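Local atomic coordinates of ABC transporter substrate-binding protein (Vibrio cholerae, PDB entry 3LKV), a protein that probably serves as the extracytoplasmic solute receptor of an ABC transporter, and holds a phenylalanine molecule in its binding pocket. Residues D31-K36 against Q249-V254; V72-A77 against V94-T99; N116-S121 against L266-A271. All coordinates share one frame; numbering follows the deposited sequence.

Contact 1 of 3, residues D31-K36 against Q249-V254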
ATOM      1  N   ASP A  31      -5.767   2.213   8.703  1.00 22.07           N
ATOM      2  CA  ASP A  31      -5.324   1.596   9.972  1.00 22.57           C
ATOM      3  C   ASP A  31      -6.500   1.425  10.927  1.00 22.05           C
ATOM      4  O   ASP A  31      -6.615   0.415  11.609  1.00 21.81           O
ATOM      5  CB  ASP A  31      -4.234   2.430  10.648  1.00 24.02           C
ATOM      6  CG  ASP A  31      -2.949   2.574   9.783  1.00 26.96           C
ATOM      7  OD1 ASP A  31      -2.810   1.847   8.773  1.00 28.13           O
ATOM      8  OD2 ASP A  31      -2.089   3.423  10.137  1.00 29.06           O
ATOM      9  N   GLY A  32      -7.410   2.391  10.940  1.00 21.61           N
ATOM     10  CA  GLY A  32      -8.581   2.273  11.796  1.00 21.43           C
ATOM     11  C   GLY A  32      -9.483   1.130  11.342  1.00 21.17           C
ATOM     12  O   GLY A  32     -10.049   0.411  12.176  1.00 20.03           O
ATOM     13  N   LEU A  33      -9.612   0.945  10.030  1.00 20.42           N
ATOM     14  CA  LEU A  33     -10.417  -0.196   9.514  1.00 20.59           C
ATOM     15  C   LEU A  33      -9.764  -1.528   9.919  1.00 21.69           C
ATOM     16  O   LEU A  33     -10.430  -2.426  10.403  1.00 20.24           O
ATOM     17  CB  LEU A  33     -10.576  -0.120   8.007  1.00 19.97           C
ATOM     18  CG  LEU A  33     -11.610   0.909   7.550  1.00 17.92           C
ATOM     19  CD1 LEU A  33     -11.560   1.049   6.071  1.00 18.32           C
ATOM     20  CD2 LEU A  33     -13.009   0.459   8.041  1.00 18.89           C
ATOM     21  N   LYS A  34      -8.449  -1.599   9.825  1.00 22.79           N
ATOM     22  CA  LYS A  34      -7.737  -2.782  10.299  1.00 25.70           C
ATOM     23  C   LYS A  34      -8.043  -3.075  11.769  1.00 24.82           C
ATOM     24  O   LYS A  34      -8.388  -4.189  12.093  1.00 24.50           O
ATOM     25  CB  LYS A  34      -6.227  -2.584  10.149  1.00 26.89           C
ATOM     26  CG  LYS A  34      -5.389  -3.863  10.422  1.00 30.92           C
ATOM     27  CD  LYS A  34      -4.001  -3.694   9.729  1.00 36.77           C
ATOM     28  CE  LYS A  34      -3.234  -5.005   9.555  1.00 40.68           C
ATOM     29  NZ  LYS A  34      -3.030  -5.669  10.869  1.00 42.64           N
ATOM     30  N   ALA A  35      -7.926  -2.078  12.636  1.00 24.26           N
ATOM     31  CA  ALA A  35      -8.239  -2.278  14.050  1.00 25.42           C
ATOM     32  C   ALA A  35      -9.705  -2.709  14.245  1.00 26.46           C
ATOM     33  O   ALA A  35     -10.014  -3.401  15.182  1.00 26.99           O
ATOM     34  CB  ALA A  35      -7.875  -1.000  14.902  1.00 24.62           C
ATOM     35  N   LYS A  36     -10.609  -2.358  13.332  1.00 27.14           N
ATOM     36  CA  LYS A  36     -12.009  -2.831  13.419  1.00 27.40           C
ATOM     37  C   LYS A  36     -12.230  -4.213  12.795  1.00 27.88           C
ATOM     38  O   LYS A  36     -13.367  -4.632  12.665  1.00 29.16           O
ATOM     39  CB  LYS A  36     -12.967  -1.849  12.710  1.00 27.69           C
ATOM     40  CG  LYS A  36     -13.062  -0.416  13.292  1.00 30.35           C
ATOM     41  CD  LYS A  36     -13.768  -0.463  14.616  1.00 34.86           C
ATOM     42  CE  LYS A  36     -14.171   0.900  15.092  1.00 37.61           C
ATOM     43  NZ  LYS A  36     -15.289   0.718  16.057  1.00 40.17           N
ATOM     44  N   GLN A 249     -10.812   8.008  13.222  1.00 22.16           N
ATOM     45  CA  GLN A 249     -12.226   8.142  13.609  1.00 21.95           C
ATOM     46  C   GLN A 249     -13.170   7.946  12.449  1.00 20.60           C
ATOM     47  O   GLN A 249     -14.307   7.539  12.648  1.00 20.09           O
ATOM     48  CB  GLN A 249     -12.548   9.518  14.170  1.00 23.43           C
ATOM     49  CG  GLN A 249     -11.955   9.937  15.479  1.00 28.14           C
ATOM     50  CD  GLN A 249     -12.369  11.403  15.798  1.00 33.75           C
ATOM     51  OE1 GLN A 249     -13.554  11.785  15.750  1.00 35.14           O
ATOM     52  NE2 GLN A 249     -11.385  12.216  16.070  1.00 37.94           N
ATOM     53  N   THR A 250     -12.743   8.295  11.241  1.00 20.39           N
ATOM     54  CA  THR A 250     -13.550   8.001  10.051  1.00 19.02           C
ATOM     55  C   THR A 250     -13.880   6.502   9.931  1.00 18.82           C
ATOM     56  O   THR A 250     -14.958   6.134   9.491  1.00 19.07           O
ATOM     57  CB  THR A 250     -12.857   8.480   8.772  1.00 20.40           C
ATOM     58  OG1 THR A 250     -12.437   9.865   8.916  1.00 18.73           O
ATOM     59  CG2 THR A 250     -13.785   8.277   7.570  1.00 18.43           C
ATOM     60  N   ALA A 251     -12.992   5.638  10.379  1.00 18.56           N
ATOM     61  CA  ALA A 251     -13.221   4.191  10.275  1.00 18.37           C
ATOM     62  C   ALA A 251     -14.357   3.746  11.154  1.00 18.88           C
ATOM     63  O   ALA A 251     -14.983   2.755  10.855  1.00 19.85           O
ATOM     64  CB  ALA A 251     -11.948   3.405  10.644  1.00 17.61           C
ATOM     65  N   ASP A 252     -14.583   4.419  12.273  1.00 19.05           N
ATOM     66  CA  ASP A 252     -15.754   4.163  13.081  1.00 20.82           C
ATOM     67  C   ASP A 252     -17.034   4.326  12.304  1.00 20.22           C
ATOM     68  O   ASP A 252     -17.909   3.510  12.445  1.00 19.99           O
ATOM     69  CB  ASP A 252     -15.878   5.112  14.293  1.00 22.42           C
ATOM     70  CG  ASP A 252     -14.777   4.933  15.320  1.00 26.93           C
ATOM     71  OD1 ASP A 252     -13.997   3.940  15.255  1.00 31.46           O
ATOM     72  OD2 ASP A 252     -14.699   5.811  16.226  1.00 34.44           O
ATOM     73  N   TYR A 253     -17.169   5.389  11.519  1.00 19.70           N
ATOM     74  CA  TYR A 253     -18.366   5.582  10.714  1.00 18.79           C
ATOM     75  C   TYR A 253     -18.492   4.475   9.643  1.00 18.77           C
ATOM     76  O   TYR A 253     -19.539   3.815   9.449  1.00 17.02           O
ATOM     77  CB  TYR A 253     -18.317   6.977  10.008  1.00 20.44           C
ATOM     78  CG  TYR A 253     -18.616   8.189  10.884  1.00 19.68           C
ATOM     79  CD1 TYR A 253     -19.882   8.792  10.865  1.00 17.58           C
ATOM     80  CD2 TYR A 253     -17.644   8.752  11.688  1.00 22.30           C
ATOM     81  CE1 TYR A 253     -20.200   9.865  11.660  1.00 19.64           C
ATOM     82  CE2 TYR A 253     -17.961   9.882  12.542  1.00 22.43           C
ATOM     83  CZ  TYR A 253     -19.238  10.422  12.504  1.00 23.27           C
ATOM     84  OH  TYR A 253     -19.574  11.528  13.263  1.00 21.68           O
ATOM     85  N   VAL A 254     -17.414   4.267   8.907  1.00 18.76           N
ATOM     86  CA  VAL A 254     -17.429   3.234   7.874  1.00 17.91           C
ATOM     87  C   VAL A 254     -17.798   1.853   8.480  1.00 18.21           C
ATOM     88  O   VAL A 254     -18.665   1.174   7.971  1.00 17.85           O
ATOM     89  CB  VAL A 254     -16.094   3.177   7.150  1.00 18.36           C
ATOM     90  CG1 VAL A 254     -16.063   1.987   6.218  1.00 15.90           C
ATOM     91  CG2 VAL A 254     -15.838   4.484   6.383  1.00 14.75           C
TER
HETATM   92  O   HOH W   1     -17.672   1.726  14.490  1.00 29.37           O
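The methyl of Ala-251 lies over the backbone of helix 20-35 at the Gly-32/Leu-33 peptide, its CB 3.4 Å from Gly-32 C. It stands where a side chain of Gly-32 would otherwise project, so the two helices can meet backbone to methyl. At this point the CA atoms of Gly-32 and Ala-251 are 5.2 Å apart, and the helix axes approach to 8.0 Å and cross at -54°. Leu-33 closes the buried flank. Its CG stands anti to the carbonyl carbon, which brings the branched end beside Ala-251; CD2 then carries on to Val-254 CG1 at 3.9 Å, the two side chains meeting nearly at right angles.

The pair is a worked example of helix packing in the alpha/beta lobe of a type I periplasmic binding protein fold. Helix 20-35, the first of the chain, and helix 243-258, which arrives after the long excursion through the other lobe, both rest on the face of the parallel sheet that carries Val-74 and Thr-96. Elsewhere along the same two helices, Asp-31 is hydrogen-bonded to the hydroxyl of Tyr-244.

Toward solvent the character of the contact changes. Lys-36, the first residue beyond its helix to leave helical geometry, bends at chi2 (-70°), so that its chain crosses the Asp-252 side chain at about a right angle. The carboxylate oxygen OD1 therefore sits closer to the Lys-36 CE methylene, 3.0 Å, than to the charged nitrogen, and the salt bridge from Lys-36 NZ to Asp-252 OD1 is long at 3.6 Å. A water completes the link by accepting from Lys-36 NZ and donating to the main-chain Asp-252 O at 2.7 Å.

Contact 2 of 3, residues V72-A77 against V94-T99. With PHE (phenylalanine), chain B.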
ATOM      1  N   VAL A  72     -19.407   1.269   0.739  1.00 19.11           N
ATOM      2  CA  VAL A  72     -19.308   2.599   1.313  1.00 18.84           C
ATOM      3  C   VAL A  72     -18.368   3.441   0.477  1.00 18.70           C
ATOM      4  O   VAL A  72     -17.309   2.957   0.030  1.00 19.72           O
ATOM      5  CB  VAL A  72     -18.783   2.598   2.816  1.00 19.10           C
ATOM      6  CG1 VAL A  72     -18.745   4.014   3.353  1.00 14.43           C
ATOM      7  CG2 VAL A  72     -19.685   1.733   3.701  1.00 18.36           C
ATOM      8  N   LEU A  73     -18.776   4.679   0.247  1.00 19.23           N
ATOM      9  CA  LEU A  73     -17.945   5.640  -0.469  1.00 19.44           C
ATOM     10  C   LEU A  73     -17.384   6.624   0.548  1.00 18.24           C
ATOM     11  O   LEU A  73     -18.107   7.025   1.457  1.00 19.06           O
ATOM     12  CB  LEU A  73     -18.747   6.380  -1.515  1.00 18.58           C
ATOM     13  CG  LEU A  73     -19.255   5.591  -2.705  1.00 20.89           C
ATOM     14  CD1 LEU A  73     -20.547   6.280  -3.240  1.00 16.29           C
ATOM     15  CD2 LEU A  73     -18.167   5.536  -3.782  1.00 18.63           C
ATOM     16  N   VAL A  74     -16.106   6.953   0.434  1.00 17.58           N
ATOM     17  CA  VAL A  74     -15.470   7.874   1.362  1.00 18.56           C
ATOM     18  C   VAL A  74     -14.957   9.055   0.546  1.00 19.58           C
ATOM     19  O   VAL A  74     -14.212   8.861  -0.456  1.00 20.44           O
ATOM     20  CB  VAL A  74     -14.298   7.223   2.134  1.00 19.13           C
ATOM     21  CG1 VAL A  74     -13.579   8.291   2.958  1.00 17.90           C
ATOM     22  CG2 VAL A  74     -14.805   6.072   3.047  1.00 15.83           C
ATOM     23  N   GLY A  75     -15.406  10.245   0.884  1.00 19.30           N
ATOM     24  CA  GLY A  75     -14.920  11.428   0.195  1.00 19.73           C
ATOM     25  C   GLY A  75     -14.005  12.201   1.113  1.00 19.93           C
ATOM     26  O   GLY A  75     -14.454  12.804   2.117  1.00 19.43           O
ATOM     27  N   ILE A  76     -12.727  12.209   0.791  1.00 18.69           N
ATOM     28  CA  ILE A  76     -11.784  12.932   1.579  1.00 18.84           C
ATOM     29  C   ILE A  76     -11.593  14.316   0.894  1.00 20.24           C
ATOM     30  O   ILE A  76     -11.081  14.402  -0.238  1.00 20.36           O
ATOM     31  CB  ILE A  76     -10.441  12.211   1.622  1.00 17.60           C
ATOM     32  CG1 ILE A  76     -10.557  10.827   2.226  1.00 18.61           C
ATOM     33  CG2 ILE A  76      -9.431  13.027   2.383  1.00 17.04           C
ATOM     34  CD1 ILE A  76      -9.178  10.015   2.237  1.00 17.78           C
ATOM     35  N   ALA A  77     -11.993  15.369   1.608  1.00 19.99           N
ATOM     36  CA  ALA A  77     -11.937  16.765   1.161  1.00 20.45           C
ATOM     37  C   ALA A  77     -13.229  17.135   0.441  1.00 21.01           C
ATOM     38  O   ALA A  77     -13.965  16.281  -0.054  1.00 20.93           O
ATOM     39  CB  ALA A  77     -10.677  17.082   0.315  1.00 19.17           C
ATOM     40  N   VAL A  94     -19.412   8.646   3.444  1.00 17.15           N
ATOM     41  CA  VAL A  94     -18.805   9.197   4.646  1.00 16.68           C
ATOM     42  C   VAL A  94     -17.771  10.195   4.177  1.00 17.08           C
ATOM     43  O   VAL A  94     -16.796   9.828   3.531  1.00 18.25           O
ATOM     44  CB  VAL A  94     -18.075   8.140   5.422  1.00 15.99           C
ATOM     45  CG1 VAL A  94     -17.386   8.794   6.610  1.00 15.50           C
ATOM     46  CG2 VAL A  94     -19.083   7.003   5.845  1.00 14.29           C
ATOM     47  N   PHE A  95     -17.988  11.450   4.447  1.00 16.63           N
ATOM     48  CA  PHE A  95     -16.989  12.427   4.070  1.00 18.36           C
ATOM     49  C   PHE A  95     -16.090  12.603   5.258  1.00 19.07           C
ATOM     50  O   PHE A  95     -16.447  12.257   6.407  1.00 20.43           O
ATOM     51  CB  PHE A  95     -17.599  13.774   3.670  1.00 18.74           C
ATOM     52  CG  PHE A  95     -18.484  14.392   4.743  1.00 16.88           C
ATOM     53  CD1 PHE A  95     -17.931  15.026   5.834  1.00 20.21           C
ATOM     54  CD2 PHE A  95     -19.841  14.346   4.632  1.00 18.15           C
ATOM     55  CE1 PHE A  95     -18.718  15.594   6.786  1.00 17.90           C
ATOM     56  CE2 PHE A  95     -20.670  14.924   5.596  1.00 16.95           C
ATOM     57  CZ  PHE A  95     -20.096  15.543   6.669  1.00 21.02           C
ATOM     58  N   THR A  96     -14.899  13.099   4.970  1.00 19.67           N
ATOM     59  CA  THR A  96     -13.909  13.314   5.966  1.00 19.58           C
ATOM     60  C   THR A  96     -12.976  14.444   5.591  1.00 19.21           C
ATOM     61  O   THR A  96     -12.779  14.740   4.457  1.00 19.47           O
ATOM     62  CB  THR A  96     -13.182  11.995   6.308  1.00 20.85           C
ATOM     63  OG1 THR A  96     -12.398  12.221   7.477  1.00 20.87           O
ATOM     64  CG2 THR A  96     -12.284  11.461   5.159  1.00 18.94           C
ATOM     65  N   ALA A  97     -12.478  15.133   6.596  1.00 20.99           N
ATOM     66  CA  ALA A  97     -11.648  16.296   6.453  1.00 20.67           C
ATOM     67  C   ALA A  97     -12.351  17.323   5.612  1.00 21.54           C
ATOM     68  O   ALA A  97     -11.748  17.972   4.737  1.00 19.85           O
ATOM     69  CB  ALA A  97     -10.229  15.909   5.855  1.00 21.31           C
ATOM     70  N   VAL A  98     -13.652  17.475   5.882  1.00 22.04           N
ATOM     71  CA  VAL A  98     -14.441  18.528   5.221  1.00 20.67           C
ATOM     72  C   VAL A  98     -14.682  19.704   6.181  1.00 20.97           C
ATOM     73  O   VAL A  98     -15.220  19.547   7.289  1.00 22.68           O
ATOM     74  CB  VAL A  98     -15.764  17.991   4.714  1.00 21.47           C
ATOM     75  CG1 VAL A  98     -16.722  19.162   4.390  1.00 18.53           C
ATOM     76  CG2 VAL A  98     -15.519  16.998   3.522  1.00 18.67           C
ATOM     77  N   THR A  99     -14.290  20.889   5.759  1.00 20.42           N
ATOM     78  CA  THR A  99     -14.275  22.054   6.619  1.00 20.27           C
ATOM     79  C   THR A  99     -15.691  22.443   7.107  1.00 21.75           C
ATOM     80  O   THR A  99     -15.910  22.636   8.315  1.00 21.66           O
ATOM     81  CB  THR A  99     -13.632  23.238   5.857  1.00 21.59           C
ATOM     82  OG1 THR A  99     -12.195  23.019   5.769  1.00 22.28           O
ATOM     83  CG2 THR A  99     -14.011  24.576   6.491  1.00 18.07           C
TER
HETATM   84  N   PHE B 601     -10.807  20.675   5.021  1.00 25.13           N
HETATM   85  CA  PHE B 601     -10.364  20.706   3.570  1.00 25.84           C
HETATM   86  C   PHE B 601     -11.613  20.519   2.666  1.00 26.17           C
HETATM   87  O   PHE B 601     -12.744  20.749   3.187  1.00 26.52           O
HETATM   88  CB  PHE B 601      -9.257  19.682   3.282  1.00 24.95           C
HETATM   89  CG  PHE B 601      -7.885  20.118   3.787  1.00 29.64           C
HETATM   90  CD1 PHE B 601      -7.177  21.142   3.130  1.00 31.16           C
HETATM   91  CD2 PHE B 601      -7.318  19.545   4.903  1.00 29.40           C
HETATM   92  CE1 PHE B 601      -5.970  21.564   3.587  1.00 34.33           C
HETATM   93  CE2 PHE B 601      -6.103  19.953   5.361  1.00 29.61           C
HETATM   94  CZ  PHE B 601      -5.410  20.965   4.730  1.00 31.20           C
HETATM   95  OXT PHE B 601     -11.557  20.194   1.459  1.00 26.45           O
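Four main-chain hydrogen bonds join strand 72-76 to the strand that begins before Val-94, in the regular alternation of a parallel pair. Val-94 N gives to Leu-73 O at 2.9 Å and Ala-77 N to Thr-96 O at 3.0 Å; these outer two bonds are the straightest, each running nearly along its C=O axis. The inner two, Gly-75 N to Val-94 O and Thr-96 N to Gly-75 O, are more bent, with the donors above the carbonyl planes. Weaker CA-H...O contacts fill in between them, the Val-74 CA lying 3.2 Å from Val-94 O.

Apolar packing is concentrated on the face bearing Val-74, Ile-76, Val-94 and Thr-96. There Ile-76 and Thr-96 lie side by side, and Ile-76 CG1 presses on Thr-96 CG2 at a tight 3.5 Å. The methyl of Thr-96 occupies the crowded position between backbone N and carbonyl carbon because OG1 stands anti to the N (chi1 -169°), where it meets the hydroxyl of Thr-250 on the covering helix 243-258.

Ligand contacts gather beyond Ile-76 and Thr-96, at Ala-77 and Ala-97 to Thr-99. The unit is a beta-alpha-beta crossover through helix 78-87, with Ala-77 as that helix's N-cap residue; Ala-77 CB packs 3.4 Å from the ligand's OXT. The amino nitrogen N of the bound phenylalanine donates to Ala-97 O at 2.9 Å and to Thr-99 OG1 at 2.8 Å, while Thr-99 N returns a bond to the ligand's carboxylate O at 3.0 Å. Thr-78, Asp-122 and Asn-203 add further hydrogen bonds.

Acceptors at the amino group and a donor at the carboxylate are consistent with recognition of a zwitterionic amino acid, and the start of helix 78-87 may add a favourable field near the carboxylate.

Contact 3 of 3, residues N116-S121 against L266-A271. With ZN (zinc ion), chain D.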
ATOM      1  N   ASN A 116     -28.218   9.823   2.709  1.00 19.40           N
ATOM      2  CA  ASN A 116     -27.116   8.834   2.564  1.00 19.31           C
ATOM      3  C   ASN A 116     -25.711   9.326   2.943  1.00 18.18           C
ATOM      4  O   ASN A 116     -24.722   8.660   2.687  1.00 18.90           O
ATOM      5  CB  ASN A 116     -27.101   8.261   1.143  1.00 18.88           C
ATOM      6  CG  ASN A 116     -26.673   9.303   0.095  1.00 18.59           C
ATOM      7  OD1 ASN A 116     -27.139  10.438   0.090  1.00 19.00           O
ATOM      8  ND2 ASN A 116     -25.811   8.902  -0.789  1.00 14.66           N
ATOM      9  N   VAL A 117     -25.627  10.484   3.572  1.00 18.46           N
ATOM     10  CA  VAL A 117     -24.363  11.167   3.810  1.00 17.59           C
ATOM     11  C   VAL A 117     -24.135  11.477   5.281  1.00 18.60           C
ATOM     12  O   VAL A 117     -25.043  11.933   5.980  1.00 18.54           O
ATOM     13  CB  VAL A 117     -24.314  12.530   3.049  1.00 17.22           C
ATOM     14  CG1 VAL A 117     -22.858  13.118   3.067  1.00 17.38           C
ATOM     15  CG2 VAL A 117     -24.803  12.372   1.608  1.00 16.81           C
ATOM     16  N   THR A 118     -22.914  11.219   5.737  1.00 18.63           N
ATOM     17  CA  THR A 118     -22.476  11.555   7.076  1.00 18.82           C
ATOM     18  C   THR A 118     -20.980  11.667   7.088  1.00 19.08           C
ATOM     19  O   THR A 118     -20.371  11.498   6.041  1.00 18.00           O
ATOM     20  CB  THR A 118     -22.910  10.527   8.142  1.00 19.00           C
ATOM     21  OG1 THR A 118     -22.657  11.095   9.451  1.00 19.75           O
ATOM     22  CG2 THR A 118     -22.176   9.257   7.990  1.00 16.23           C
ATOM     23  N   GLY A 119     -20.394  11.958   8.253  1.00 18.94           N
ATOM     24  CA  GLY A 119     -18.930  11.959   8.362  1.00 19.40           C
ATOM     25  C   GLY A 119     -18.314  12.942   9.336  1.00 19.27           C
ATOM     26  O   GLY A 119     -18.879  13.238  10.367  1.00 19.28           O
ATOM     27  N   LEU A 120     -17.146  13.440   9.001  1.00 20.89           N
ATOM     28  CA  LEU A 120     -16.317  14.202   9.931  1.00 22.34           C
ATOM     29  C   LEU A 120     -15.873  15.537   9.327  1.00 22.15           C
ATOM     30  O   LEU A 120     -15.364  15.605   8.195  1.00 21.30           O
ATOM     31  CB  LEU A 120     -15.100  13.393  10.311  1.00 23.01           C
ATOM     32  CG  LEU A 120     -15.136  12.508  11.558  1.00 31.79           C
ATOM     33  CD1 LEU A 120     -14.255  11.210  11.543  1.00 36.34           C
ATOM     34  CD2 LEU A 120     -14.707  13.396  12.749  1.00 38.46           C
ATOM     35  N   SER A 121     -16.039  16.586  10.118  1.00 22.20           N
ATOM     36  CA  SER A 121     -15.604  17.909   9.753  1.00 23.42           C
ATOM     37  C   SER A 121     -14.308  18.344  10.433  1.00 23.67           C
ATOM     38  O   SER A 121     -14.137  18.100  11.648  1.00 23.87           O
ATOM     39  CB  SER A 121     -16.699  18.917  10.115  1.00 22.76           C
ATOM     40  OG  SER A 121     -16.186  20.230   9.947  1.00 25.95           O
ATOM     41  N   LEU A 266     -26.305   8.841  11.672  1.00 18.73           N
ATOM     42  CA  LEU A 266     -25.073   9.109  12.396  1.00 18.28           C
ATOM     43  C   LEU A 266     -24.774  10.606  12.356  1.00 17.47           C
ATOM     44  O   LEU A 266     -24.639  11.193  11.271  1.00 18.28           O
ATOM     45  CB  LEU A 266     -23.925   8.329  11.814  1.00 17.31           C
ATOM     46  CG  LEU A 266     -24.051   6.811  11.782  1.00 19.45           C
ATOM     47  CD1 LEU A 266     -22.907   6.183  11.033  1.00 17.52           C
ATOM     48  CD2 LEU A 266     -24.123   6.181  13.198  1.00 15.67           C
ATOM     49  N   ASP A 267     -24.685  11.222  13.530  1.00 16.70           N
ATOM     50  CA  ASP A 267     -24.341  12.633  13.614  1.00 16.98           C
ATOM     51  C   ASP A 267     -22.955  12.932  13.027  1.00 16.45           C
ATOM     52  O   ASP A 267     -22.019  12.162  13.191  1.00 16.15           O
ATOM     53  CB  ASP A 267     -24.365  13.175  15.057  1.00 16.60           C
ATOM     54  CG  ASP A 267     -25.683  13.012  15.741  1.00 16.71           C
ATOM     55  OD1 ASP A 267     -26.764  12.948  15.041  1.00 14.84           O
ATOM     56  OD2 ASP A 267     -25.639  12.933  17.030  1.00 17.94           O
ATOM     57  N   VAL A 268     -22.828  14.080  12.391  1.00 16.80           N
ATOM     58  CA  VAL A 268     -21.557  14.532  11.877  1.00 17.33           C
ATOM     59  C   VAL A 268     -20.671  14.988  13.054  1.00 19.20           C
ATOM     60  O   VAL A 268     -21.073  15.760  13.882  1.00 19.44           O
ATOM     61  CB  VAL A 268     -21.752  15.674  10.869  1.00 17.73           C
ATOM     62  CG1 VAL A 268     -20.383  16.391  10.536  1.00 16.69           C
ATOM     63  CG2 VAL A 268     -22.395  15.160   9.646  1.00 14.49           C
ATOM     64  N   GLN A 269     -19.443  14.534  13.100  1.00 21.12           N
ATOM     65  CA  GLN A 269     -18.563  14.888  14.178  1.00 23.75           C
ATOM     66  C   GLN A 269     -17.666  16.048  13.763  1.00 24.09           C
ATOM     67  O   GLN A 269     -17.174  16.083  12.637  1.00 22.69           O
ATOM     68  CB  GLN A 269     -17.702  13.669  14.474  1.00 25.85           C
ATOM     69  CG  GLN A 269     -16.775  13.815  15.636  1.00 30.67           C
ATOM     70  CD  GLN A 269     -17.538  13.643  16.924  1.00 37.92           C
ATOM     71  OE1 GLN A 269     -18.367  12.716  17.041  1.00 39.05           O
ATOM     72  NE2 GLN A 269     -17.303  14.557  17.890  1.00 39.49           N
ATOM     73  N   VAL A 270     -17.439  16.991  14.671  1.00 24.97           N
ATOM     74  CA  VAL A 270     -16.524  18.088  14.390  1.00 26.82           C
ATOM     75  C   VAL A 270     -15.208  17.834  15.111  1.00 27.66           C
ATOM     76  O   VAL A 270     -15.223  17.557  16.281  1.00 27.72           O
ATOM     77  CB  VAL A 270     -17.163  19.447  14.787  1.00 28.01           C
ATOM     78  CG1 VAL A 270     -16.235  20.594  14.378  1.00 27.32           C
ATOM     79  CG2 VAL A 270     -18.574  19.610  14.105  1.00 27.99           C
ATOM     80  N   ALA A 271     -14.077  17.866  14.419  1.00 29.24           N
ATOM     81  CA  ALA A 271     -12.780  17.660  15.066  1.00 30.82           C
ATOM     82  C   ALA A 271     -12.517  18.690  16.176  1.00 33.22           C
ATOM     83  O   ALA A 271     -12.987  19.827  16.113  1.00 32.57           O
ATOM     84  CB  ALA A 271     -11.662  17.714  14.077  1.00 29.98           C
TER
HETATM   85 ZN    ZN D 402     -27.481  13.070  17.757  1.00 35.67          ZN
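Strand 269-270 completes the edge of the parallel sheet in this lobe of the periplasmic binding protein fold, running alongside strand 117-121. The tight half of the contact lies at the C-terminal ends. Ser-121 is gripped through both its main-chain polar atoms: its N donates to Gln-269 O at 2.8 Å, almost straight at 174°, and Ser-121 O accepts from Ala-271 N, also at 2.8 Å. One step back, Gln-269 N bonds to Gly-119 O, with Val-268 CG1 packed against that same carbonyl oxygen at 3.5 Å. Ser-121 OG, anti to its own N, turns to the neighbouring strand and bonds to Val-98 O. On the face that helix 243-258 covers, Leu-120 and Gln-269 point the same way, and Leu-120 CD2 touches Gln-269 CB at 3.5 Å. Beyond this aliphatic root, the Gln-269 chain bends at chi2 (78°) and carries its amide away from strand 117-121, on the exposed side of the contact.

Toward Leu-266 the pairing loosens. The regular register is lost before Val-268, and a side chain takes over from the backbone: Thr-118 OG1 donates to Leu-266 O at 2.7 Å, approaching from above the carbonyl plane, 46° out of it. The next carbonyl, Asp-267 O, is held by the hydroxyl of Tyr-253 from the helix. Asp-267 directs its side chain away from strand 117-121 to a zinc site shared with Glu-111. Gln-112 holds the second carboxylate oxygen, OD1, while Asp-267 OD2 binds the zinc ion at 2.0 Å.

In the fold
From the N terminus, helix 20-35 opens contact 1, which closes only when the chain returns in helix 243-258. Nested inside that long loop is contact 2, a short closure of one beta-alpha-beta unit. After it has closed, strand 117-121 opens contact 3, which crosses contact 1: its partner, 266-271, follows helix 243-258 in the chain. Contacts 2 and 3 belong to one sheet, in which strands 93-98 and 117-121 are neighbours. Helix 243-258 ties all three together, with Val-254 packing on Val-74 and Thr-250 on Leu-120. Late segments thus finish a lobe begun by early ones, with the other lobe built mainly from the chain in between.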